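Local coordinates for DUF4848 domain-containing protein (Bacteroides thetaiotaomicron, PDB 4LB8) that is of unknown function but belongs to the DUF4848 family and is probably made with a signal peptide as an exported lipoprotein, at residues R175-K180 against W206-S210; I169-Y173 against G182-S186; Y36-L40 against A122-F126. One frame throughout, in Å; residues are numbered along the deposited sequence.

Contact 1: residues R175-K180 against W206-S210; sequences RQKDRK and WSRYS
Arg179, whose side chain crosses the hydroxyl end of Tyr209, turns its guanidinium back on its own backbone: NH1 donates to Asp178 O at 2.7 Å, with an N-H...O angle of 152°. The donor comes from above the carbonyl plane, while the oxygen lies nearly in the guanidinium plane. Asp178 OD1 is also close to NH1, but well out of that plane, so the two attract by charge alone. A bend at chi2 (-67°) swings the Arg179 chain round to Tyr209, where CD sits 3.2 Å from OH. The two side chains cross at about a right angle, and any cation-pi attraction is long and weak. A water bridges the two segments, donating to Lys180 O and bonding to Tyr209 OH at 3.1 Å.

Residues 176-178 make the turn of a beta hairpin between strands 171-175 and 179-188, closed by Gln176 N donating to Arg179 O. Strand 206-208 is not the direct neighbour of this hairpin. Strand 191-201 runs between them, and Trp206 reaches past it, touching Lys201, to bring its indole to the turn.

The far edge of the six-membered ring meets the turn backbone: Trp206 CH2 is 3.6 Å from Gln176 O and 3.5 Å from Arg179 N, both near the ring plane. Lys180 covers one face, with CD 3.9 Å from the centroid of the six-membered ring of Trp206 in a CH-pi contact. Its chain then bends at chi3 (78°) and delivers NZ to Gln199 OE1, with a weak, long ion pair to Asp111 of the second subunit. That subunit also packs Thr110 on the indole, while Arg208, two residues on from Trp206, makes a salt bridge to Asp71 of that subunit.

Contact 2: residues I169-Y173 against G182-S186; sequences INEAY and GLYLS
Ala172 and Leu183 form a hydrogen-bonded pair, each backbone N-H reaching the other's carbonyl: Ala172 N to Leu183 O at 2.9 Å and Leu183 N to Ala172 O at 2.8 Å. A third bond, Leu185 N to Asn170 O, carries the pairing one residue beyond the start of strand 171-175. CA-H...O contacts fill in between these, the closest being Gly182 CA to Ala172 O at 3.2 Å.

This is the antiparallel pairing of a beta hairpin, strands 171-175 and 179-188, whose axes here run 178° apart. The side chains of Ala172 and Leu183 share one face of the sheet, where both rest on Ile271 and Ile273 of strand 268-275, so this face lies against a second antiparallel sheet.

The other face carries Glu171, Tyr173 and Tyr184. With CG anti to its carbonyl carbon (chi1 -60°), Tyr184 lays its ring beside the first strand, and CD1 comes within 3.5 Å of Glu171 CB. The Glu171 chain runs on extended past the ring, its CD near the ring plane and its carboxylate turned 67° from it. At the far end Tyr184 OH sits 3.6 Å from Tyr173 CB. Gly182 suits this overlap, since a beta carbon there would run into Tyr184 CE2.

Among charged and polar groups, one water donates to Leu185 O and, weakly, to Glu171 OE2. Arg151 of the second subunit packs on Glu171 and makes a cation-pi contact with Tyr184, while Asn170 OD1 accepts from Arg289 N.

Contact 3: residues Y36-L40 against A122-F126; sequences YENAL and ANEYF
Tyr36, on helix 33-44, reaches across to Asn123 in a short 3-10 segment, so the contact seats one flank of the helix on a turn of the long linking stretch before strand 132-135. Tyr36 OH donates to Asn123 OD1 at 2.6 Å, in the carbonyl plane and on a lone pair; a chi1 of 153° swings the ring out towards the turn. Asn123 is itself steadied by Asp142, which accepts from ND2. A phenylalanine in place of Tyr36 would probably leave Asn123 OD1 without this donor and its amide less firmly fixed. The Tyr36 ring also meets Phe30 edge-to-face.

One helical turn on, Ala39 faces the end of the Phe126 ring, with CB 3.8 Å from CZ, while its carbonyl oxygen lies at the ring edge. Leu40 is buried; its chi1 of -173° sets CG opposite the backbone N and carries CD1 into the angle between Ala122 CB, at 3.9 Å, and Phe126 CE2, at 3.7 Å. The Phe126 ring meets the helix backbone edge-on, CE2 lying 3.5 Å from Leu40 CA.

How the contacts relate
Along the chain contact 3 closes before the other two open, and it belongs to the N-terminal part, which combines helices with a small mixed sheet, its centre about 46 Å from that of contact 1 and about 50 Å from that of contact 2. Contacts 1 and 2 have centres about 16 Å apart, share strand 179-188 and lie on one antiparallel sheet: contact 2 pairs the hairpin strands and contact 1 packs the hairpin turn against Trp206, at the start of strand 206-208. The two-chain assembly brings the distant parts together. Around contact 3, Ala122 and Asn123 pack on His193 of the second subunit, while Ser186 of contact 2 bonds to Val119 O of that subunit. Each chain's N-terminal part thus lies against its partner's beta sheet.

Contact 1: residues R175-K180 against W206-S210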
ATOM      1  N   ARG A 175       2.501   3.743   6.070  1.00 38.94           N
ATOM      2  CA  ARG A 175       1.674   4.937   5.905  1.00 39.55           C
ATOM      3  C   ARG A 175       0.234   4.519   6.076  1.00 42.32           C
ATOM      4  O   ARG A 175      -0.272   3.716   5.302  1.00 42.20           O
ATOM      5  CB  ARG A 175       1.893   5.655   4.569  1.00 42.28           C
ATOM      6  CG  ARG A 175       0.976   6.891   4.431  1.00 59.74           C
ATOM      7  CD  ARG A 175       1.040   7.565   3.073  1.00 68.46           C
ATOM      8  NE  ARG A 175       0.021   7.001   2.194  1.00 75.20           N
ATOM      9  CZ  ARG A 175       0.275   6.160   1.204  1.00 88.00           C
ATOM     10  NH1 ARG A 175       1.528   5.819   0.919  1.00 77.94           N
ATOM     11  NH2 ARG A 175      -0.707   5.679   0.470  1.00 75.95           N
ATOM     12  N   GLN A 176      -0.406   5.019   7.108  1.00 38.47           N
ATOM     13  CA  GLN A 176      -1.787   4.662   7.365  1.00 38.47           C
ATOM     14  C   GLN A 176      -2.701   5.822   6.932  1.00 42.60           C
ATOM     15  O   GLN A 176      -2.255   6.710   6.224  1.00 41.63           O
ATOM     16  CB  GLN A 176      -1.961   4.242   8.844  1.00 40.04           C
ATOM     17  CG  GLN A 176      -1.196   2.954   9.197  1.00 32.82           C
ATOM     18  CD  GLN A 176      -1.643   1.744   8.386  1.00 52.07           C
ATOM     19  OE1 GLN A 176      -0.829   1.086   7.738  1.00 41.40           O
ATOM     20  NE2 GLN A 176      -2.952   1.438   8.378  1.00 47.06           N
ATOM     21  N   LYS A 177      -3.979   5.784   7.297  1.00 42.69           N
ATOM     22  CA  LYS A 177      -4.944   6.777   6.845  1.00 43.37           C
ATOM     23  C   LYS A 177      -4.611   8.223   7.321  1.00 46.81           C
ATOM     24  O   LYS A 177      -4.818   9.160   6.551  1.00 46.89           O
ATOM     25  CB  LYS A 177      -6.385   6.351   7.219  1.00 45.88           C
ATOM     26  CG  LYS A 177      -6.826   6.595   8.638  1.00 59.32           C
ATOM     27  CD  LYS A 177      -8.149   7.349   8.662  1.00 66.34           C
ATOM     28  CE  LYS A 177      -8.457   7.937  10.017  1.00 69.20           C
ATOM     29  NZ  LYS A 177      -8.755   6.886  11.022  1.00 79.24           N
ATOM     30  N   ASP A 178      -4.089   8.401   8.549  1.00 42.38           N
ATOM     31  CA  ASP A 178      -3.776   9.740   9.035  1.00 42.01           C
ATOM     32  C   ASP A 178      -2.488   9.785   9.876  1.00 43.31           C
ATOM     33  O   ASP A 178      -2.172  10.839  10.425  1.00 42.27           O
ATOM     34  CB  ASP A 178      -4.967  10.368   9.779  1.00 45.44           C
ATOM     35  CG  ASP A 178      -5.416   9.694  11.057  1.00 56.37           C
ATOM     36  OD1 ASP A 178      -4.731   8.752  11.507  1.00 57.07           O
ATOM     37  OD2 ASP A 178      -6.433  10.134  11.630  1.00 64.77           O
ATOM     38  N   ARG A 179      -1.711   8.667   9.893  1.00 38.31           N
ATOM     39  CA  ARG A 179      -0.407   8.536  10.549  1.00 36.49           C
ATOM     40  C   ARG A 179       0.595   7.776   9.641  1.00 38.29           C
ATOM     41  O   ARG A 179       0.205   6.805   8.998  1.00 38.20           O
ATOM     42  CB  ARG A 179      -0.531   7.815  11.904  1.00 35.59           C
ATOM     43  CG  ARG A 179      -1.427   8.466  12.955  1.00 44.37           C
ATOM     44  CD  ARG A 179      -0.901   9.787  13.475  1.00 50.97           C
ATOM     45  NE  ARG A 179      -1.797  10.388  14.463  1.00 58.05           N
ATOM     46  CZ  ARG A 179      -2.804  11.209  14.170  1.00 78.93           C
ATOM     47  NH1 ARG A 179      -3.061  11.533  12.907  1.00 69.00           N
ATOM     48  NH2 ARG A 179      -3.569  11.701  15.133  1.00 70.28           N
ATOM     49  N   LYS A 180       1.868   8.222   9.599  1.00 32.70           N
ATOM     50  CA  LYS A 180       3.007   7.620   8.868  1.00 32.14           C
ATOM     51  C   LYS A 180       4.174   7.367   9.812  1.00 37.54           C
ATOM     52  O   LYS A 180       4.418   8.180  10.707  1.00 35.56           O
ATOM     53  CB  LYS A 180       3.574   8.544   7.746  1.00 32.65           C
ATOM     54  CG  LYS A 180       2.704   8.864   6.576  1.00 51.59           C
ATOM     55  CD  LYS A 180       3.257  10.041   5.746  1.00 61.41           C
ATOM     56  CE  LYS A 180       4.397   9.697   4.816  1.00 74.58           C
ATOM     57  NZ  LYS A 180       4.706  10.820   3.891  1.00 85.35           N
ATOM     58  N   TRP A 206      -0.001  16.288   4.954  1.00 45.54           N
ATOM     59  CA  TRP A 206       0.945  15.679   5.886  1.00 43.91           C
ATOM     60  C   TRP A 206       1.993  16.675   6.359  1.00 46.64           C
ATOM     61  O   TRP A 206       2.580  17.423   5.576  1.00 47.34           O
ATOM     62  CB  TRP A 206       1.616  14.457   5.260  1.00 41.38           C
ATOM     63  CG  TRP A 206       0.636  13.395   4.881  1.00 41.66           C
ATOM     64  CD1 TRP A 206       0.007  13.250   3.680  1.00 44.69           C
ATOM     65  CD2 TRP A 206       0.196  12.306   5.699  1.00 41.04           C
ATOM     66  NE1 TRP A 206      -0.816  12.144   3.704  1.00 44.30           N
ATOM     67  CE2 TRP A 206      -0.719  11.544   4.931  1.00 45.53           C
ATOM     68  CE3 TRP A 206       0.482  11.898   7.011  1.00 41.91           C
ATOM     69  CZ2 TRP A 206      -1.377  10.416   5.444  1.00 44.37           C
ATOM     70  CZ3 TRP A 206      -0.150  10.763   7.509  1.00 43.39           C
ATOM     71  CH2 TRP A 206      -1.067  10.037   6.730  1.00 43.78           C
ATOM     72  N   SER A 207       2.227  16.650   7.659  1.00 41.43           N
ATOM     73  CA  SER A 207       3.133  17.502   8.397  1.00 40.50           C
ATOM     74  C   SER A 207       3.727  16.674   9.526  1.00 45.58           C
ATOM     75  O   SER A 207       3.113  15.704   9.945  1.00 45.02           O
ATOM     76  CB  SER A 207       2.350  18.696   8.922  1.00 44.16           C
ATOM     77  OG  SER A 207       3.061  19.489   9.848  1.00 59.27           O
ATOM     78  N   ARG A 208       4.922  17.023  10.001  1.00 44.68           N
ATOM     79  CA  ARG A 208       5.585  16.293  11.083  1.00 44.99           C
ATOM     80  C   ARG A 208       4.926  16.540  12.453  1.00 52.13           C
ATOM     81  O   ARG A 208       4.411  17.631  12.721  1.00 51.48           O
ATOM     82  CB  ARG A 208       7.074  16.670  11.140  1.00 43.13           C
ATOM     83  CG  ARG A 208       7.922  15.691  10.372  1.00 46.32           C
ATOM     84  CD  ARG A 208       9.291  16.220  10.088  1.00 45.35           C
ATOM     85  NE  ARG A 208       9.802  15.651   8.839  1.00 42.51           N
ATOM     86  CZ  ARG A 208      10.411  16.352   7.887  1.00 46.02           C
ATOM     87  NH1 ARG A 208      10.570  17.663   8.016  1.00 32.35           N
ATOM     88  NH2 ARG A 208      10.845  15.753   6.793  1.00 37.99           N
ATOM     89  N   TYR A 209       4.953  15.516  13.315  1.00 52.14           N
ATOM     90  CA  TYR A 209       4.392  15.582  14.668  1.00 54.81           C
ATOM     91  C   TYR A 209       5.195  14.657  15.590  1.00 58.57           C
ATOM     92  O   TYR A 209       5.765  13.676  15.112  1.00 59.28           O
ATOM     93  CB  TYR A 209       2.885  15.222  14.655  1.00 58.24           C
ATOM     94  CG  TYR A 209       2.578  13.741  14.795  1.00 62.88           C
ATOM     95  CD1 TYR A 209       2.919  12.834  13.789  1.00 64.87           C
ATOM     96  CD2 TYR A 209       1.947  13.244  15.933  1.00 64.54           C
ATOM     97  CE1 TYR A 209       2.665  11.465  13.927  1.00 66.56           C
ATOM     98  CE2 TYR A 209       1.701  11.879  16.088  1.00 65.30           C
ATOM     99  CZ  TYR A 209       2.057  10.992  15.081  1.00 75.06           C
ATOM    100  OH  TYR A 209       1.807   9.644  15.235  1.00 77.95           O
ATOM    101  N   SER A 210       5.211  14.936  16.889  1.00 54.31           N
ATOM    102  CA  SER A 210       5.941  14.118  17.861  1.00 53.83           C
ATOM    103  C   SER A 210       5.273  12.766  18.121  1.00 55.34           C
ATOM    104  O   SER A 210       4.055  12.712  18.200  1.00 56.19           O
ATOM    105  CB  SER A 210       6.087  14.871  19.177  1.00 59.67           C
ATOM    106  OG  SER A 210       6.856  16.051  19.009  1.00 73.40           O
TER
HETATM  107  O   HOH W   1       3.445   7.762  13.480  1.00 34.60           O

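Contact 2: residues I169-Y173 against G182-S186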
ATOM      1  N   ILE A 169      14.636  -2.470   0.639  1.00 37.94           N
ATOM      2  CA  ILE A 169      16.010  -2.494   1.152  1.00 37.33           C
ATOM      3  C   ILE A 169      16.320  -1.210   1.950  1.00 42.24           C
ATOM      4  O   ILE A 169      16.082  -0.103   1.469  1.00 42.16           O
ATOM      5  CB  ILE A 169      17.015  -2.740  -0.014  1.00 39.79           C
ATOM      6  CG1 ILE A 169      16.603  -3.956  -0.892  1.00 40.25           C
ATOM      7  CG2 ILE A 169      18.466  -2.885   0.469  1.00 39.78           C
ATOM      8  CD1 ILE A 169      16.563  -5.404  -0.216  1.00 47.39           C
ATOM      9  N   ASN A 170      16.810  -1.382   3.193  1.00 39.81           N
ATOM     10  CA  ASN A 170      17.248  -0.319   4.131  1.00 39.30           C
ATOM     11  C   ASN A 170      16.166   0.783   4.437  1.00 43.04           C
ATOM     12  O   ASN A 170      16.484   1.784   5.083  1.00 41.09           O
ATOM     13  CB  ASN A 170      18.532   0.348   3.585  1.00 35.79           C
ATOM     14  CG  ASN A 170      19.669  -0.604   3.356  1.00 46.28           C
ATOM     15  OD1 ASN A 170      19.824  -1.616   4.041  1.00 41.55           O
ATOM     16  ND2 ASN A 170      20.510  -0.283   2.408  1.00 37.15           N
ATOM     17  N   GLU A 171      14.916   0.609   3.957  1.00 39.91           N
ATOM     18  CA  GLU A 171      13.839   1.581   4.158  1.00 39.18           C
ATOM     19  C   GLU A 171      12.588   0.873   4.607  1.00 39.22           C
ATOM     20  O   GLU A 171      12.034   0.108   3.844  1.00 38.82           O
ATOM     21  CB  GLU A 171      13.548   2.383   2.868  1.00 40.83           C
ATOM     22  CG  GLU A 171      14.793   2.967   2.221  1.00 64.61           C
ATOM     23  CD  GLU A 171      14.657   3.762   0.937  1.00 95.88           C
ATOM     24  OE1 GLU A 171      13.634   3.605   0.226  1.00 84.30           O
ATOM     25  OE2 GLU A 171      15.609   4.515   0.623  1.00 91.82           O
ATOM     26  N   ALA A 172      12.149   1.100   5.833  1.00 34.43           N
ATOM     27  CA  ALA A 172      10.915   0.481   6.310  1.00 33.97           C
ATOM     28  C   ALA A 172       9.931   1.565   6.616  1.00 38.85           C
ATOM     29  O   ALA A 172      10.318   2.606   7.162  1.00 38.82           O
ATOM     30  CB  ALA A 172      11.171  -0.384   7.531  1.00 34.82           C
ATOM     31  N   TYR A 173       8.670   1.374   6.196  1.00 35.94           N
ATOM     32  CA  TYR A 173       7.641   2.373   6.414  1.00 35.52           C
ATOM     33  C   TYR A 173       6.290   1.737   6.636  1.00 40.35           C
ATOM     34  O   TYR A 173       6.061   0.574   6.301  1.00 39.89           O
ATOM     35  CB  TYR A 173       7.572   3.385   5.227  1.00 36.94           C
ATOM     36  CG  TYR A 173       7.245   2.762   3.882  1.00 39.99           C
ATOM     37  CD1 TYR A 173       5.923   2.530   3.497  1.00 41.64           C
ATOM     38  CD2 TYR A 173       8.257   2.399   2.991  1.00 41.71           C
ATOM     39  CE1 TYR A 173       5.616   1.921   2.277  1.00 41.60           C
ATOM     40  CE2 TYR A 173       7.961   1.811   1.754  1.00 42.73           C
ATOM     41  CZ  TYR A 173       6.638   1.559   1.408  1.00 52.04           C
ATOM     42  OH  TYR A 173       6.344   0.947   0.203  1.00 53.70           O
ATOM     43  N   GLY A 182       8.495   5.817   9.506  1.00 35.20           N
ATOM     44  CA  GLY A 182       9.594   5.289   8.717  1.00 34.77           C
ATOM     45  C   GLY A 182      10.888   5.128   9.493  1.00 39.49           C
ATOM     46  O   GLY A 182      11.105   5.795  10.506  1.00 37.91           O
ATOM     47  N   LEU A 183      11.730   4.200   9.018  1.00 36.41           N
ATOM     48  CA  LEU A 183      13.079   3.934   9.487  1.00 36.08           C
ATOM     49  C   LEU A 183      13.948   3.730   8.237  1.00 42.28           C
ATOM     50  O   LEU A 183      13.785   2.743   7.505  1.00 40.37           O
ATOM     51  CB  LEU A 183      13.157   2.747  10.459  1.00 35.53           C
ATOM     52  CG  LEU A 183      14.553   2.426  11.048  1.00 37.03           C
ATOM     53  CD1 LEU A 183      15.185   3.621  11.705  1.00 34.45           C
ATOM     54  CD2 LEU A 183      14.462   1.264  12.006  1.00 38.84           C
ATOM     55  N   TYR A 184      14.818   4.723   7.975  1.00 41.01           N
ATOM     56  CA  TYR A 184      15.695   4.787   6.821  1.00 42.19           C
ATOM     57  C   TYR A 184      17.132   4.650   7.296  1.00 42.89           C
ATOM     58  O   TYR A 184      17.536   5.356   8.219  1.00 41.36           O
ATOM     59  CB  TYR A 184      15.431   6.092   6.013  1.00 46.15           C
ATOM     60  CG  TYR A 184      13.995   6.136   5.521  1.00 53.56           C
ATOM     61  CD1 TYR A 184      13.628   5.516   4.325  1.00 56.61           C
ATOM     62  CD2 TYR A 184      12.974   6.657   6.324  1.00 55.95           C
ATOM     63  CE1 TYR A 184      12.289   5.425   3.930  1.00 59.04           C
ATOM     64  CE2 TYR A 184      11.631   6.568   5.939  1.00 57.43           C
ATOM     65  CZ  TYR A 184      11.296   5.957   4.739  1.00 67.35           C
ATOM     66  OH  TYR A 184       9.989   5.902   4.324  1.00 70.32           O
ATOM     67  N   LEU A 185      17.886   3.699   6.690  1.00 37.85           N
ATOM     68  CA  LEU A 185      19.286   3.415   7.015  1.00 36.59           C
ATOM     69  C   LEU A 185      20.218   3.684   5.862  1.00 40.20           C
ATOM     70  O   LEU A 185      19.897   3.386   4.706  1.00 41.32           O
ATOM     71  CB  LEU A 185      19.487   1.958   7.472  1.00 36.43           C
ATOM     72  CG  LEU A 185      18.697   1.475   8.693  1.00 39.21           C
ATOM     73  CD1 LEU A 185      19.045   0.044   8.982  1.00 39.16           C
ATOM     74  CD2 LEU A 185      18.908   2.376   9.927  1.00 37.56           C
ATOM     75  N   SER A 186      21.399   4.223   6.190  1.00 35.26           N
ATOM     76  CA  SER A 186      22.486   4.520   5.252  1.00 35.32           C
ATOM     77  C   SER A 186      23.809   4.308   5.986  1.00 40.23           C
ATOM     78  O   SER A 186      23.792   4.154   7.205  1.00 40.75           O
ATOM     79  CB  SER A 186      22.362   5.924   4.653  1.00 36.64           C
ATOM     80  OG  SER A 186      22.452   6.984   5.593  1.00 43.83           O
TER
HETATM   81  O   HOH W   2      17.426   4.982   3.551  1.00 50.08           O

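Contact 3: residues Y36-L40 against A122-F126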
ATOM      1  N   TYR A  36     -32.714 -12.185 -21.108  1.00 45.98           N
ATOM      2  CA  TYR A  36     -31.309 -12.239 -20.720  1.00 43.61           C
ATOM      3  C   TYR A  36     -31.088 -11.475 -19.387  1.00 46.79           C
ATOM      4  O   TYR A  36     -30.572 -12.065 -18.433  1.00 47.27           O
ATOM      5  CB  TYR A  36     -30.409 -11.704 -21.879  1.00 42.90           C
ATOM      6  CG  TYR A  36     -29.096 -11.122 -21.415  1.00 43.58           C
ATOM      7  CD1 TYR A  36     -28.094 -11.937 -20.892  1.00 44.60           C
ATOM      8  CD2 TYR A  36     -28.891  -9.748 -21.398  1.00 44.52           C
ATOM      9  CE1 TYR A  36     -26.922 -11.400 -20.369  1.00 42.21           C
ATOM     10  CE2 TYR A  36     -27.722  -9.200 -20.882  1.00 45.35           C
ATOM     11  CZ  TYR A  36     -26.746 -10.032 -20.358  1.00 46.22           C
ATOM     12  OH  TYR A  36     -25.587  -9.497 -19.872  1.00 43.04           O
ATOM     13  N   GLU A  37     -31.514 -10.197 -19.312  1.00 42.35           N
ATOM     14  CA  GLU A  37     -31.341  -9.353 -18.127  1.00 41.79           C
ATOM     15  C   GLU A  37     -32.051  -9.952 -16.927  1.00 45.22           C
ATOM     16  O   GLU A  37     -31.505  -9.897 -15.834  1.00 43.66           O
ATOM     17  CB  GLU A  37     -31.796  -7.911 -18.388  1.00 43.36           C
ATOM     18  CG  GLU A  37     -30.738  -7.093 -19.122  1.00 52.19           C
ATOM     19  CD  GLU A  37     -31.192  -5.781 -19.736  1.00 74.90           C
ATOM     20  OE1 GLU A  37     -32.407  -5.644 -20.014  1.00 71.49           O
ATOM     21  OE2 GLU A  37     -30.321  -4.922 -20.014  1.00 65.43           O
ATOM     22  N   ASN A  38     -33.235 -10.569 -17.143  1.00 42.20           N
ATOM     23  CA  ASN A  38     -33.997 -11.245 -16.099  1.00 42.04           C
ATOM     24  C   ASN A  38     -33.278 -12.486 -15.617  1.00 43.12           C
ATOM     25  O   ASN A  38     -33.101 -12.629 -14.405  1.00 42.73           O
ATOM     26  CB  ASN A  38     -35.392 -11.600 -16.591  1.00 48.39           C
ATOM     27  CG  ASN A  38     -36.386 -10.518 -16.277  1.00 86.97           C
ATOM     28  OD1 ASN A  38     -36.455  -9.477 -16.955  1.00 81.74           O
ATOM     29  ND2 ASN A  38     -37.110 -10.706 -15.176  1.00 82.48           N
ATOM     30  N   ALA A  39     -32.837 -13.374 -16.549  1.00 38.76           N
ATOM     31  CA  ALA A  39     -32.093 -14.594 -16.205  1.00 38.97           C
ATOM     32  C   ALA A  39     -30.772 -14.268 -15.491  1.00 44.75           C
ATOM     33  O   ALA A  39     -30.391 -14.987 -14.573  1.00 46.60           O
ATOM     34  CB  ALA A  39     -31.817 -15.409 -17.447  1.00 39.41           C
ATOM     35  N   LEU A  40     -30.095 -13.168 -15.880  1.00 39.45           N
ATOM     36  CA  LEU A  40     -28.844 -12.743 -15.254  1.00 37.84           C
ATOM     37  C   LEU A  40     -29.103 -12.387 -13.745  1.00 43.81           C
ATOM     38  O   LEU A  40     -28.387 -12.889 -12.857  1.00 44.75           O
ATOM     39  CB  LEU A  40     -28.250 -11.554 -16.058  1.00 35.87           C
ATOM     40  CG  LEU A  40     -26.836 -11.025 -15.699  1.00 36.48           C
ATOM     41  CD1 LEU A  40     -25.736 -12.010 -16.068  1.00 34.08           C
ATOM     42  CD2 LEU A  40     -26.592  -9.691 -16.370  1.00 35.84           C
ATOM     43  N   ALA A 122     -20.625 -10.828 -14.362  1.00 37.23           N
ATOM     44  CA  ALA A 122     -21.761 -11.725 -14.088  1.00 36.64           C
ATOM     45  C   ALA A 122     -22.159 -12.528 -15.335  1.00 39.27           C
ATOM     46  O   ALA A 122     -22.755 -13.572 -15.191  1.00 38.38           O
ATOM     47  CB  ALA A 122     -22.946 -10.955 -13.529  1.00 36.91           C
ATOM     48  N   ASN A 123     -21.711 -12.122 -16.529  1.00 36.08           N
ATOM     49  CA  ASN A 123     -21.984 -12.859 -17.770  1.00 35.71           C
ATOM     50  C   ASN A 123     -21.294 -14.246 -17.809  1.00 41.30           C
ATOM     51  O   ASN A 123     -21.644 -15.059 -18.668  1.00 42.17           O
ATOM     52  CB  ASN A 123     -21.582 -12.042 -18.982  1.00 29.41           C
ATOM     53  CG  ASN A 123     -22.615 -11.026 -19.349  1.00 43.46           C
ATOM     54  OD1 ASN A 123     -23.781 -11.187 -19.043  1.00 42.78           O
ATOM     55  ND2 ASN A 123     -22.236  -9.969 -20.049  1.00 35.28           N
ATOM     56  N   GLU A 124     -20.358 -14.520 -16.862  1.00 38.07           N
ATOM     57  CA  GLU A 124     -19.627 -15.786 -16.706  1.00 38.42           C
ATOM     58  C   GLU A 124     -20.597 -16.986 -16.596  1.00 45.74           C
ATOM     59  O   GLU A 124     -20.266 -18.084 -17.042  1.00 49.20           O
ATOM     60  CB  GLU A 124     -18.680 -15.743 -15.489  1.00 39.27           C
ATOM     61  CG  GLU A 124     -19.352 -15.640 -14.120  1.00 46.87           C
ATOM     62  CD  GLU A 124     -18.573 -16.196 -12.941  1.00 57.92           C
ATOM     63  OE1 GLU A 124     -17.515 -16.829 -13.163  1.00 57.84           O
ATOM     64  OE2 GLU A 124     -19.042 -16.028 -11.793  1.00 39.23           O
ATOM     65  N   TYR A 125     -21.796 -16.759 -16.043  1.00 39.88           N
ATOM     66  CA  TYR A 125     -22.838 -17.769 -15.907  1.00 39.61           C
ATOM     67  C   TYR A 125     -23.351 -18.258 -17.261  1.00 44.49           C
ATOM     68  O   TYR A 125     -23.796 -19.393 -17.352  1.00 44.87           O
ATOM     69  CB  TYR A 125     -24.032 -17.202 -15.107  1.00 39.65           C
ATOM     70  CG  TYR A 125     -23.672 -16.733 -13.716  1.00 40.45           C
ATOM     71  CD1 TYR A 125     -23.179 -17.620 -12.767  1.00 42.71           C
ATOM     72  CD2 TYR A 125     -23.894 -15.418 -13.324  1.00 40.65           C
ATOM     73  CE1 TYR A 125     -22.801 -17.184 -11.500  1.00 44.10           C
ATOM     74  CE2 TYR A 125     -23.560 -14.979 -12.045  1.00 41.51           C
ATOM     75  CZ  TYR A 125     -23.008 -15.864 -11.137  1.00 50.50           C
ATOM     76  OH  TYR A 125     -22.672 -15.440  -9.878  1.00 54.29           O
ATOM     77  N   PHE A 126     -23.333 -17.407 -18.301  1.00 40.43           N
ATOM     78  CA  PHE A 126     -23.939 -17.808 -19.557  1.00 39.84           C
ATOM     79  C   PHE A 126     -22.954 -17.910 -20.730  1.00 44.24           C
ATOM     80  O   PHE A 126     -23.249 -18.679 -21.646  1.00 44.81           O
ATOM     81  CB  PHE A 126     -25.093 -16.863 -19.911  1.00 40.93           C
ATOM     82  CG  PHE A 126     -26.121 -16.603 -18.826  1.00 41.38           C
ATOM     83  CD1 PHE A 126     -26.835 -17.647 -18.253  1.00 44.72           C
ATOM     84  CD2 PHE A 126     -26.417 -15.306 -18.425  1.00 43.26           C
ATOM     85  CE1 PHE A 126     -27.814 -17.401 -17.272  1.00 45.80           C
ATOM     86  CE2 PHE A 126     -27.405 -15.060 -17.459  1.00 46.43           C
ATOM     87  CZ  PHE A 126     -28.088 -16.108 -16.878  1.00 44.42           C
TER